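PDB 4OC8: restriction endonuclease AspBHI from Azoarcus sp., which probably recognises modified bases in DNA and cleaves the duplex with a nuclease domain of the PD-(D/E)XK family, working as a tetramer. Local coordinates for residues I296-A301 against R328-L333; L219-K224 against A343-T348. All coordinates share one frame; numbering follows the deposited sequence.

Interaction 1: I296-A301 against R328-L333; sequences IEVDFA and REFGVL
Strands 296-301 and 330-333 run parallel, their axes 4.4 Å apart and inclined at 40°, and Phe300 pairs with Phe330 as Ala301 does with Gly331. They are the two strands of a beta-alpha-beta crossover in the PD-(D/E)XK-family domain, linked through helix 315-324. Ala301 serves two backbone bonds, its N giving to Phe330 O and its O receiving Val332 N almost along the C=O axis. On one face of the sheet Phe300 and Phe330 point the same way, both with chi1 near +60°, which sets each CG between backbone N and carbonyl carbon. Their rings are nearly parallel but barely overlap, centroids 5.1 Å apart, so that Phe300 CB rather than its ring sits over the centre of the Phe330 face. Val298 CG2 meets the edge of that ring, 3.9 Å from Phe330 CE1, while Phe330 also packs on Ile296 of a second subunit. An alanine in place of Phe330 would remove this face and edge and would probably loosen the packing of Val298 and Phe300. Where strand 330-333 begins, Glu329 N donates to Asp299 OD1 at 3.3 Å and, weakly, to Asp299 O, and Asp299 OD2 makes a long salt bridge with Arg328 NE at 3.7 Å.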
# COMPACT_ATOMS: atom_id res chain seq x y z
N ILE A 296 -4.33 -8.78 -0.61
CA ILE A 296 -3.28 -9.78 -0.76
C ILE A 296 -2.09 -9.41 0.12
O ILE A 296 -2.01 -8.29 0.61
CB ILE A 296 -2.80 -9.92 -2.21
CG1 ILE A 296 -2.28 -8.59 -2.74
CG2 ILE A 296 -3.91 -10.46 -3.08
CD1 ILE A 296 -1.55 -8.70 -4.07
N GLU A 297 -1.19 -10.36 0.32
CA GLU A 297 0.05 -10.06 1.03
C GLU A 297 1.22 -10.14 0.07
O GLU A 297 1.28 -11.01 -0.80
CB GLU A 297 0.26 -11.02 2.20
CG GLU A 297 -0.44 -10.59 3.48
CD GLU A 297 -0.08 -11.48 4.66
OE1 GLU A 297 0.59 -12.52 4.44
OE2 GLU A 297 -0.46 -11.13 5.80
N VAL A 298 2.15 -9.20 0.22
CA VAL A 298 3.36 -9.15 -0.57
C VAL A 298 4.52 -9.10 0.40
O VAL A 298 4.42 -8.49 1.46
CB VAL A 298 3.38 -7.91 -1.49
CG1 VAL A 298 2.30 -8.03 -2.56
CG2 VAL A 298 3.20 -6.63 -0.68
N ASP A 299 5.62 -9.76 0.06
CA ASP A 299 6.78 -9.74 0.95
C ASP A 299 7.83 -8.75 0.47
O ASP A 299 7.96 -8.50 -0.72
CB ASP A 299 7.38 -11.14 1.12
CG ASP A 299 7.54 -11.88 -0.21
OD1 ASP A 299 7.49 -11.23 -1.27
OD2 ASP A 299 7.74 -13.11 -0.18
N PHE A 300 8.56 -8.16 1.42
CA PHE A 300 9.67 -7.29 1.05
C PHE A 300 10.92 -7.58 1.86
O PHE A 300 10.84 -8.10 2.96
CB PHE A 300 9.29 -5.81 1.17
CG PHE A 300 8.93 -5.39 2.57
CD1 PHE A 300 7.65 -5.56 3.05
CD2 PHE A 300 9.88 -4.80 3.39
CE1 PHE A 300 7.31 -5.17 4.34
CE2 PHE A 300 9.55 -4.40 4.68
CZ PHE A 300 8.26 -4.59 5.15
N ALA A 301 12.07 -7.24 1.30
CA ALA A 301 13.33 -7.41 2.02
C ALA A 301 13.77 -6.07 2.61
O ALA A 301 13.70 -5.05 1.94
CB ALA A 301 14.41 -7.97 1.11
N ARG A 328 11.15 -11.89 -3.80
CA ARG A 328 10.21 -11.03 -3.10
C ARG A 328 9.77 -9.87 -3.99
O ARG A 328 10.43 -9.55 -4.97
CB ARG A 328 10.82 -10.53 -1.79
CG ARG A 328 11.47 -11.64 -0.99
CD ARG A 328 11.30 -11.46 0.50
NE ARG A 328 11.13 -12.74 1.17
CZ ARG A 328 12.13 -13.52 1.55
NH1 ARG A 328 13.38 -13.15 1.32
NH2 ARG A 328 11.88 -14.68 2.16
N GLU A 329 8.64 -9.26 -3.64
CA GLU A 329 8.04 -8.23 -4.48
C GLU A 329 8.88 -6.96 -4.52
O GLU A 329 9.08 -6.38 -5.59
CB GLU A 329 6.62 -7.90 -4.01
CG GLU A 329 5.77 -9.13 -3.71
CD GLU A 329 5.62 -10.06 -4.90
OE1 GLU A 329 5.66 -9.57 -6.06
OE2 GLU A 329 5.46 -11.28 -4.69
N PHE A 330 9.37 -6.54 -3.37
CA PHE A 330 10.20 -5.34 -3.31
C PHE A 330 11.18 -5.30 -2.13
O PHE A 330 11.25 -6.23 -1.33
CB PHE A 330 9.33 -4.08 -3.34
CG PHE A 330 8.46 -3.91 -2.12
CD1 PHE A 330 7.29 -4.64 -1.97
CD2 PHE A 330 8.81 -3.00 -1.14
CE1 PHE A 330 6.49 -4.48 -0.85
CE2 PHE A 330 8.02 -2.82 -0.02
CZ PHE A 330 6.85 -3.57 0.12
N GLY A 331 11.93 -4.21 -2.04
CA GLY A 331 12.86 -4.01 -0.94
C GLY A 331 12.84 -2.60 -0.39
O GLY A 331 12.58 -1.65 -1.13
N VAL A 332 13.08 -2.46 0.91
CA VAL A 332 13.20 -1.16 1.55
C VAL A 332 14.62 -0.99 2.08
O VAL A 332 15.16 -1.89 2.73
CB VAL A 332 12.22 -0.99 2.74
CG1 VAL A 332 12.22 0.45 3.22
CG2 VAL A 332 10.83 -1.42 2.35
N LEU A 333 15.23 0.15 1.80
CA LEU A 333 16.56 0.46 2.30
C LEU A 333 16.49 1.69 3.17
O LEU A 333 16.28 2.79 2.68
CB LEU A 333 17.54 0.70 1.15
CG LEU A 333 18.94 1.13 1.57
CD1 LEU A 333 19.98 0.19 0.99
CD2 LEU A 333 19.23 2.56 1.17

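Interaction 2: L219-K224 against A343-T348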
# COMPACT_ATOMS: atom_id res chain seq x y z
N LEU A 219 10.87 9.91 -13.61
CA LEU A 219 11.92 9.25 -12.82
C LEU A 219 12.91 10.24 -12.21
O LEU A 219 13.47 11.09 -12.91
CB LEU A 219 12.65 8.21 -13.67
CG LEU A 219 11.76 7.07 -14.16
CD1 LEU A 219 12.53 6.14 -15.09
CD2 LEU A 219 11.18 6.30 -12.98
N LEU A 220 13.10 10.13 -10.90
CA LEU A 220 13.84 11.13 -10.15
C LEU A 220 15.07 10.55 -9.46
O LEU A 220 14.98 9.54 -8.76
CB LEU A 220 12.93 11.77 -9.10
CG LEU A 220 13.56 12.81 -8.17
CD1 LEU A 220 13.87 14.10 -8.94
CD2 LEU A 220 12.67 13.09 -6.97
N VAL A 221 16.21 11.19 -9.66
CA VAL A 221 17.40 10.87 -8.88
C VAL A 221 17.71 12.05 -7.96
O VAL A 221 17.94 13.16 -8.43
CB VAL A 221 18.62 10.55 -9.76
CG1 VAL A 221 19.91 10.69 -8.97
CG2 VAL A 221 18.50 9.15 -10.34
N ARG A 222 17.69 11.79 -6.66
CA ARG A 222 17.95 12.84 -5.68
C ARG A 222 19.44 13.12 -5.53
O ARG A 222 20.28 12.26 -5.81
CB ARG A 222 17.34 12.48 -4.32
CG ARG A 222 15.86 12.78 -4.18
CD ARG A 222 15.37 12.48 -2.78
NE ARG A 222 15.29 11.04 -2.53
CZ ARG A 222 15.04 10.50 -1.34
NH1 ARG A 222 14.85 11.28 -0.29
NH2 ARG A 222 14.98 9.18 -1.21
N SER A 223 19.76 14.34 -5.10
CA SER A 223 21.14 14.71 -4.83
C SER A 223 21.48 14.41 -3.38
O SER A 223 20.65 13.92 -2.62
CB SER A 223 21.35 16.20 -5.11
OG SER A 223 20.59 16.99 -4.22
N LYS A 224 22.72 14.71 -3.00
CA LYS A 224 23.17 14.50 -1.64
C LYS A 224 22.41 15.42 -0.69
O LYS A 224 21.94 15.00 0.37
CB LYS A 224 24.68 14.74 -1.55
CG LYS A 224 25.32 14.46 -0.20
CD LYS A 224 26.80 14.79 -0.24
CE LYS A 224 27.40 14.94 1.15
NZ LYS A 224 28.73 15.61 1.08
N ALA A 343 24.62 4.61 -7.50
CA ALA A 343 23.67 3.63 -6.98
C ALA A 343 22.22 4.02 -7.24
O ALA A 343 21.40 3.20 -7.65
CB ALA A 343 23.91 3.38 -5.50
N TYR A 344 21.90 5.29 -6.98
CA TYR A 344 20.57 5.84 -7.23
C TYR A 344 20.23 5.68 -8.70
O TYR A 344 19.16 5.18 -9.05
CB TYR A 344 20.53 7.32 -6.85
CG TYR A 344 19.24 7.77 -6.21
CD1 TYR A 344 18.01 7.40 -6.73
CD2 TYR A 344 19.25 8.57 -5.07
CE1 TYR A 344 16.82 7.81 -6.14
CE2 TYR A 344 18.08 8.98 -4.47
CZ TYR A 344 16.87 8.61 -5.00
OH TYR A 344 15.70 9.03 -4.39
N GLN A 345 21.16 6.10 -9.55
CA GLN A 345 20.99 6.03 -11.00
C GLN A 345 20.74 4.59 -11.43
O GLN A 345 19.83 4.33 -12.22
CB GLN A 345 22.23 6.57 -11.71
CG GLN A 345 22.02 6.90 -13.19
CD GLN A 345 21.26 8.20 -13.41
OE1 GLN A 345 21.61 9.24 -12.84
NE2 GLN A 345 20.22 8.15 -14.23
N GLU A 346 21.53 3.66 -10.90
CA GLU A 346 21.37 2.25 -11.23
C GLU A 346 19.99 1.75 -10.84
O GLU A 346 19.31 1.08 -11.62
CB GLU A 346 22.46 1.42 -10.54
CG GLU A 346 22.33 -0.09 -10.74
CD GLU A 346 23.59 -0.83 -10.34
OE1 GLU A 346 24.68 -0.47 -10.84
OE2 GLU A 346 23.50 -1.78 -9.53
N VAL A 347 19.56 2.12 -9.64
CA VAL A 347 18.26 1.68 -9.12
C VAL A 347 17.08 2.22 -9.92
O VAL A 347 16.17 1.47 -10.26
CB VAL A 347 18.11 2.03 -7.62
CG1 VAL A 347 16.67 1.87 -7.17
CG2 VAL A 347 19.02 1.16 -6.79
N THR A 348 17.08 3.52 -10.22
CA THR A 348 15.98 4.10 -10.99
C THR A 348 15.98 3.62 -12.44
O THR A 348 14.92 3.35 -13.01
CB THR A 348 15.98 5.66 -10.95
OG1 THR A 348 17.13 6.16 -11.63
CG2 THR A 348 15.96 6.16 -9.51
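Hydrogen bonding is concentrated on the phenol of Tyr344, which projects from helix 341-349 to the extended segment 219-224. Arg222 NE donates to Tyr344 OH over 2.8 Å, nearly straight at 167°, with the oxygen in the guanidinium plane and the tyrosine ring turned 82° from that plane. Arg222 NH2 adds a weak bond to the same oxygen, so one edge of the guanidinium grips it. A salt bridge from NH1 to Asp361 and a weak bond from NH2 to Leu356 O further fix the group's orientation. Contacts over the ring come from the main chain: Val221 CA makes a CH-pi approach, 4.3 Å from the Tyr344 centroid, and Arg222 N lies over the same face, offset toward the rim. Van der Waals packing falls to Val221: CG1, anti to the backbone N, makes an apolar contact 4.0 Å from Tyr344 CB. Two methyls instead touch oxygens, Val221 CG2 at 3.5 Å from Thr348 OG1 and Thr348 CG2 at 3.6 Å from Leu220 O. The segment thus lies along a nuclease-domain helix, then enters helix 224-227 at Ser223, an N-cap whose side chain caps a backbone N while its own N bonds to Glu226 OE1, consistent with a capping box.

Overall arrangement
From the N terminus, the chain first runs through the large mixed sheet and helix 199-207, then reaches 219-224, the first half of interaction 2. Its partner, 343-348, comes after 118 intervening residues, and the long loop so closed encloses both halves of interaction 1, which shuts a shorter loop of 26 residues. The two are therefore nested, not crossed. Their centres lie about 20 Å apart and their nearest atoms about 8 Å, without touching, yet neighbours are shared: helix 315-324 packs against Ala301 and Leu333 of interaction 1 and against Ala343 and Val347 of interaction 2. Interaction 1 joins neighbouring strands of the nuclease domain's five-stranded mixed sheet; interaction 2 ties the incoming loop to a helix that follows strand 330-335.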